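Local coordinates for protein arginine kinase (Cydia pomonella granulosis virus, PDB 6VVG) that probably acts as a viral serine/threonine protein kinase that binds ATP, and holds adenosine monophosphate in its nucleotide pocket, at residues Ala203-Ile215 against Met231-Val245. Numbering follows the deposited sequence.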
loop_
_atom_site.group_PDB
_atom_site.type_symbol
_atom_site.label_atom_id
_atom_site.label_comp_id
_atom_site.label_asym_id
_atom_site.label_seq_id
_atom_site.Cartn_x
_atom_site.Cartn_y
_atom_site.Cartn_z
ATOM N N ALA A 203 16.812 19.920 5.836
ATOM C CA ALA A 203 18.157 20.363 5.483
ATOM C C ALA A 203 18.426 21.759 6.027
ATOM O O ALA A 203 19.492 22.028 6.593
ATOM C CB ALA A 203 18.335 20.323 3.963
ATOM N N TYR A 204 17.461 22.665 5.869
ATOM C CA TYR A 204 17.626 24.001 6.428
ATOM C C TYR A 204 17.805 23.941 7.940
ATOM O O TYR A 204 18.615 24.681 8.510
ATOM C CB TYR A 204 16.428 24.881 6.074
ATOM C CG TYR A 204 16.689 26.351 6.318
ATOM C CD1 TYR A 204 16.653 26.884 7.605
ATOM C CD2 TYR A 204 16.993 27.203 5.268
ATOM C CE1 TYR A 204 16.909 28.226 7.830
ATOM C CE2 TYR A 204 17.241 28.545 5.484
ATOM C CZ TYR A 204 17.198 29.049 6.763
ATOM O OH TYR A 204 17.447 30.386 6.975
ATOM N N GLU A 205 17.062 23.056 8.603
ATOM C CA GLU A 205 17.081 23.016 10.060
ATOM C C GLU A 205 18.407 22.480 10.583
ATOM O O GLU A 205 18.989 23.049 11.512
ATOM C CB GLU A 205 15.911 22.177 10.570
ATOM C CG GLU A 205 14.570 22.878 10.407
ATOM C CD GLU A 205 13.400 22.048 10.882
ATOM O OE1 GLU A 205 13.289 20.879 10.454
ATOM O OE2 GLU A 205 12.589 22.568 11.677
ATOM N N ILE A 206 18.911 21.387 10.004
ATOM C CA ILE A 206 20.168 20.855 10.519
ATOM C C ILE A 206 21.333 21.766 10.152
ATOM O O ILE A 206 22.300 21.884 10.914
ATOM C CB ILE A 206 20.424 19.413 10.046
ATOM C CG1 ILE A 206 20.418 19.309 8.523
ATOM C CG2 ILE A 206 19.405 18.468 10.662
ATOM C CD1 ILE A 206 20.821 17.924 8.024
ATOM N N LEU A 207 21.274 22.419 8.989
ATOM C CA LEU A 207 22.369 23.297 8.590
ATOM C C LEU A 207 22.404 24.559 9.441
ATOM O O LEU A 207 23.481 25.009 9.853
ATOM C CB LEU A 207 22.242 23.660 7.110
ATOM C CG LEU A 207 22.693 22.600 6.106
ATOM C CD1 LEU A 207 22.208 22.950 4.702
ATOM C CD2 LEU A 207 24.204 22.443 6.132
ATOM N N SER A 208 21.238 25.139 9.725
ATOM C CA SER A 208 21.155 26.411 10.432
ATOM C C SER A 208 20.783 26.274 11.899
ATOM O O SER A 208 21.043 27.199 12.676
ATOM C CB SER A 208 20.125 27.325 9.755
ATOM O OG SER A 208 18.803 26.904 10.057
ATOM N N THR A 209 20.199 25.145 12.295
ATOM C CA THR A 209 19.594 24.924 13.606
ATOM C C THR A 209 18.358 25.789 13.820
ATOM O O THR A 209 17.880 25.905 14.956
ATOM C CB THR A 209 20.580 25.159 14.762
ATOM O OG1 THR A 209 20.761 26.565 14.983
ATOM C CG2 THR A 209 21.923 24.514 14.464
ATOM N N GLU A 210 17.833 26.409 12.763
ATOM C CA GLU A 210 16.617 27.206 12.842
ATOM C C GLU A 210 15.627 26.736 11.781
ATOM O O GLU A 210 16.003 26.156 10.761
ATOM C CB GLU A 210 16.909 28.702 12.652
ATOM C CG GLU A 210 17.814 29.311 13.711
ATOM C CD GLU A 210 17.081 29.606 15.008
ATOM O OE1 GLU A 210 15.869 29.311 15.093
ATOM O OE2 GLU A 210 17.717 30.133 15.944
ATOM N N TYR A 211 14.341 27.000 12.037
ATOM C CA TYR A 211 13.267 26.702 11.097
ATOM C C TYR A 211 13.257 27.748 9.982
ATOM O O TYR A 211 13.404 28.944 10.252
ATOM C CB TYR A 211 11.921 26.677 11.830
ATOM C CG TYR A 211 10.724 26.412 10.953
ATOM C CD1 TYR A 211 10.389 25.121 10.563
ATOM C CD2 TYR A 211 9.926 27.454 10.519
ATOM C CE1 TYR A 211 9.294 24.884 9.750
ATOM C CE2 TYR A 211 8.831 27.229 9.713
ATOM C CZ TYR A 211 8.521 25.945 9.328
ATOM O OH TYR A 211 7.429 25.727 8.519
ATOM N N PRO A 212 13.105 27.327 8.724
ATOM C CA PRO A 212 13.303 28.288 7.623
ATOM C C PRO A 212 12.386 29.501 7.672
ATOM O O PRO A 212 12.849 30.621 7.428
ATOM C CB PRO A 212 13.053 27.440 6.362
ATOM C CG PRO A 212 12.325 26.180 6.855
ATOM C CD PRO A 212 12.890 25.951 8.233
ATOM N N PHE A 213 11.104 29.320 7.969
ATOM C CA PHE A 213 10.106 30.358 7.751
ATOM C C PHE A 213 9.721 31.046 9.058
ATOM O O PHE A 213 10.078 30.617 10.156
ATOM C CB PHE A 213 8.882 29.754 7.057
ATOM C CG PHE A 213 9.225 28.982 5.812
ATOM C CD1 PHE A 213 9.728 29.634 4.697
ATOM C CD2 PHE A 213 9.062 27.607 5.757
ATOM C CE1 PHE A 213 10.055 28.934 3.553
ATOM C CE2 PHE A 213 9.388 26.901 4.612
ATOM C CZ PHE A 213 9.884 27.567 3.510
ATOM N N ASP A 214 8.967 32.136 8.914
ATOM C CA ASP A 214 8.825 33.149 9.961
ATOM C C ASP A 214 7.648 32.811 10.870
ATOM O O ASP A 214 6.535 33.322 10.727
ATOM C CB ASP A 214 8.656 34.523 9.319
ATOM C CG ASP A 214 8.958 35.671 10.264
ATOM O OD1 ASP A 214 9.385 35.419 11.408
ATOM O OD2 ASP A 214 8.760 36.836 9.852
ATOM N N ILE A 215 7.920 31.956 11.857
ATOM C CA ILE A 215 6.951 31.650 12.899
ATOM C C ILE A 215 7.670 31.510 14.236
ATOM O O ILE A 215 8.893 31.370 14.301
ATOM C CB ILE A 215 6.147 30.365 12.605
ATOM C CG1 ILE A 215 7.071 29.147 12.549
ATOM C CG2 ILE A 215 5.373 30.492 11.303
ATOM C CD1 ILE A 215 6.342 27.831 12.297
ATOM N N MET A 231 0.532 29.065 6.083
ATOM C CA MET A 231 1.918 28.866 5.680
ATOM C C MET A 231 2.231 29.593 4.378
ATOM O O MET A 231 3.373 30.021 4.170
ATOM C CB MET A 231 2.219 27.376 5.519
ATOM C CG MET A 231 2.103 26.549 6.787
ATOM S SD MET A 231 3.047 27.193 8.180
ATOM C CE MET A 231 4.708 27.239 7.506
ATOM N N LEU A 232 1.240 29.744 3.500
ATOM C CA LEU A 232 1.523 30.292 2.168
ATOM C C LEU A 232 2.121 31.678 2.232
ATOM O O LEU A 232 3.159 31.910 1.567
ATOM C CB LEU A 232 0.242 30.288 1.330
ATOM C CG LEU A 232 -0.123 28.955 0.681
ATOM C CD1 LEU A 232 -1.307 29.138 -0.278
ATOM C CD2 LEU A 232 1.048 28.327 -0.061
ATOM N N PRO A 233 1.573 32.652 2.965
ATOM C CA PRO A 233 2.237 33.964 3.041
ATOM C C PRO A 233 3.691 33.849 3.468
ATOM O O PRO A 233 4.552 34.592 2.980
ATOM C CB PRO A 233 1.404 34.740 4.074
ATOM C CG PRO A 233 0.061 34.059 4.072
ATOM C CD PRO A 233 0.351 32.594 3.802
ATOM N N LEU A 234 3.985 32.911 4.370
ATOM C CA LEU A 234 5.345 32.763 4.873
ATOM C C LEU A 234 6.284 32.275 3.780
ATOM O O LEU A 234 7.419 32.755 3.670
ATOM C CB LEU A 234 5.349 31.802 6.059
ATOM C CG LEU A 234 4.431 32.236 7.201
ATOM C CD1 LEU A 234 4.516 31.274 8.370
ATOM C CD2 LEU A 234 4.775 33.658 7.649
ATOM N N TYR A 235 5.829 31.329 2.956
ATOM C CA TYR A 235 6.659 30.846 1.859
ATOM C C TYR A 235 6.962 31.945 0.848
ATOM O O TYR A 235 7.910 31.810 0.066
ATOM C CB TYR A 235 5.974 29.672 1.155
ATOM C CG TYR A 235 5.730 28.460 2.033
ATOM C CD1 TYR A 235 6.364 28.319 3.259
ATOM C CD2 TYR A 235 4.859 27.458 1.631
ATOM C CE1 TYR A 235 6.140 27.215 4.059
ATOM C CE2 TYR A 235 4.625 26.351 2.425
ATOM C CZ TYR A 235 5.267 26.234 3.636
ATOM O OH TYR A 235 5.033 25.129 4.423
ATOM N N SER A 236 6.185 33.028 0.848
ATOM C CA SER A 236 6.410 34.130 -0.077
ATOM C C SER A 236 7.508 35.083 0.383
ATOM O O SER A 236 7.946 35.918 -0.413
ATOM C CB SER A 236 5.117 34.924 -0.279
ATOM O OG SER A 236 4.202 34.223 -1.102
ATOM N N LYS A 237 7.950 34.992 1.631
ATOM C CA LYS A 237 8.993 35.867 2.144
ATOM C C LYS A 237 10.369 35.297 1.838
ATOM O O LYS A 237 10.517 34.103 1.566
ATOM C CB LYS A 237 8.829 36.055 3.650
ATOM C CG LYS A 237 7.401 36.350 4.086
ATOM C CD LYS A 237 7.346 36.834 5.532
ATOM C CE LYS A 237 5.910 37.092 5.978
ATOM N NZ LYS A 237 5.782 37.171 7.463
ATOM N N PRO A 238 11.403 36.138 1.839
ATOM C CA PRO A 238 12.749 35.640 1.528
ATOM C C PRO A 238 13.206 34.564 2.508
ATOM O O PRO A 238 12.955 34.643 3.713
ATOM C CB PRO A 238 13.627 36.895 1.630
ATOM C CG PRO A 238 12.672 38.049 1.325
ATOM C CD PRO A 238 11.357 37.610 1.964
ATOM N N LEU A 239 13.894 33.559 1.977
ATOM C CA LEU A 239 14.537 32.552 2.815
ATOM C C LEU A 239 15.808 33.129 3.414
ATOM O O LEU A 239 16.697 33.559 2.666
ATOM C CB LEU A 239 14.862 31.308 2.000
ATOM C CG LEU A 239 15.200 30.054 2.806
ATOM C CD1 LEU A 239 13.945 29.553 3.537
ATOM C CD2 LEU A 239 15.790 28.955 1.933
ATOM N N PRO A 240 15.943 33.176 4.742
ATOM C CA PRO A 240 17.159 33.752 5.330
ATOM C C PRO A 240 18.413 32.996 4.912
ATOM O O PRO A 240 18.433 31.765 4.851
ATOM C CB PRO A 240 16.919 33.640 6.840
ATOM C CG PRO A 240 15.421 33.573 6.995
ATOM C CD PRO A 240 14.921 32.855 5.760
ATOM N N THR A 241 19.471 33.754 4.635
ATOM C CA THR A 241 20.780 33.156 4.419
ATOM C C THR A 241 21.259 32.478 5.697
ATOM O O THR A 241 21.079 32.999 6.801
ATOM C CB THR A 241 21.788 34.224 3.986
ATOM O OG1 THR A 241 21.345 34.843 2.772
ATOM C CG2 THR A 241 23.163 33.608 3.770
ATOM N N ILE A 242 21.870 31.306 5.546
ATOM C CA ILE A 242 22.503 30.608 6.661
ATOM C C ILE A 242 23.944 31.101 6.724
ATOM O O ILE A 242 24.765 30.751 5.874
ATOM C CB ILE A 242 22.432 29.087 6.499
ATOM C CG1 ILE A 242 20.995 28.663 6.202
ATOM C CG2 ILE A 242 22.938 28.403 7.761
ATOM C CD1 ILE A 242 20.847 27.199 5.838
ATOM N N GLU A 243 24.248 31.915 7.735
ATOM C CA GLU A 243 25.450 32.744 7.684
ATOM C C GLU A 243 26.718 31.901 7.634
ATOM O O GLU A 243 27.622 32.169 6.833
ATOM C CB GLU A 243 25.477 33.689 8.887
ATOM C CG GLU A 243 26.493 34.820 8.786
ATOM C CD GLU A 243 26.304 35.689 7.552
ATOM O OE1 GLU A 243 25.245 35.590 6.897
ATOM O OE2 GLU A 243 27.220 36.478 7.239
ATOM N N HIS A 244 26.815 30.880 8.480
ATOM C CA HIS A 244 28.074 30.169 8.686
ATOM C C HIS A 244 28.086 28.788 8.029
ATOM O O HIS A 244 28.684 27.835 8.540
ATOM C CB HIS A 244 28.392 30.051 10.178
ATOM C CG HIS A 244 28.473 31.372 10.882
ATOM N ND1 HIS A 244 29.115 32.460 10.336
ATOM C CD2 HIS A 244 27.981 31.783 12.076
ATOM C CE1 HIS A 244 29.020 33.486 11.165
ATOM N NE2 HIS A 244 28.339 33.101 12.228
ATOM N N VAL A 245 27.447 28.671 6.870
ATOM C CA VAL A 245 27.609 27.523 5.992
ATOM C C VAL A 245 27.948 28.049 4.603
ATOM O O VAL A 245 27.826 29.241 4.319
ATOM C CB VAL A 245 26.360 26.615 5.949
ATOM C CG1 VAL A 245 25.968 26.189 7.356
ATOM C CG2 VAL A 245 25.213 27.308 5.244
HETATM O O HOH W 1 8.847 33.259 6.164
#
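The rings of Y204 and F213 are each sandwiched between P212 and a side chain of segment 231-245. On Y204, I242 CD1 makes a CH-pi contact 4.0 Å from the ring centroid and 17° off the normal, while P212 CA lies over the opposite face; P240 O and E210 O sit at the edge. On F213, Y235 presents its edge to one face, an edge-to-face pair (centroids 4.5 Å apart, planes at 52°); P212 CB covers the other face, and Y211 OH lies at the edge in the ring plane. With CG anti to the backbone N (chi1 -166°), Y204 is carried from the last turns of helix 192-208 to segment 231-245, where its OH donates to P240 O at 2.7 Å, from above the carbonyl plane rather than along a lone pair. L239 bridges the two rings: its CG meets Y204 CE2 at 3.7 Å, and its CD1 lies 3.6 Å from P212 CB and also touches F213. A water accepts from D214 N and donates to L234 O. Beyond the contact, Y235 OH bonds F180 O and Y211 OH bonds V178 O. The end of helix 192-208 and the loop after it are thus joined to the last turn of helix 228-235 and the chain leading to helix 247-256, in the kinase C-lobe, where helices 192-208 and 228-235 correspond to alphaF and alphaG, away from the nucleotide site.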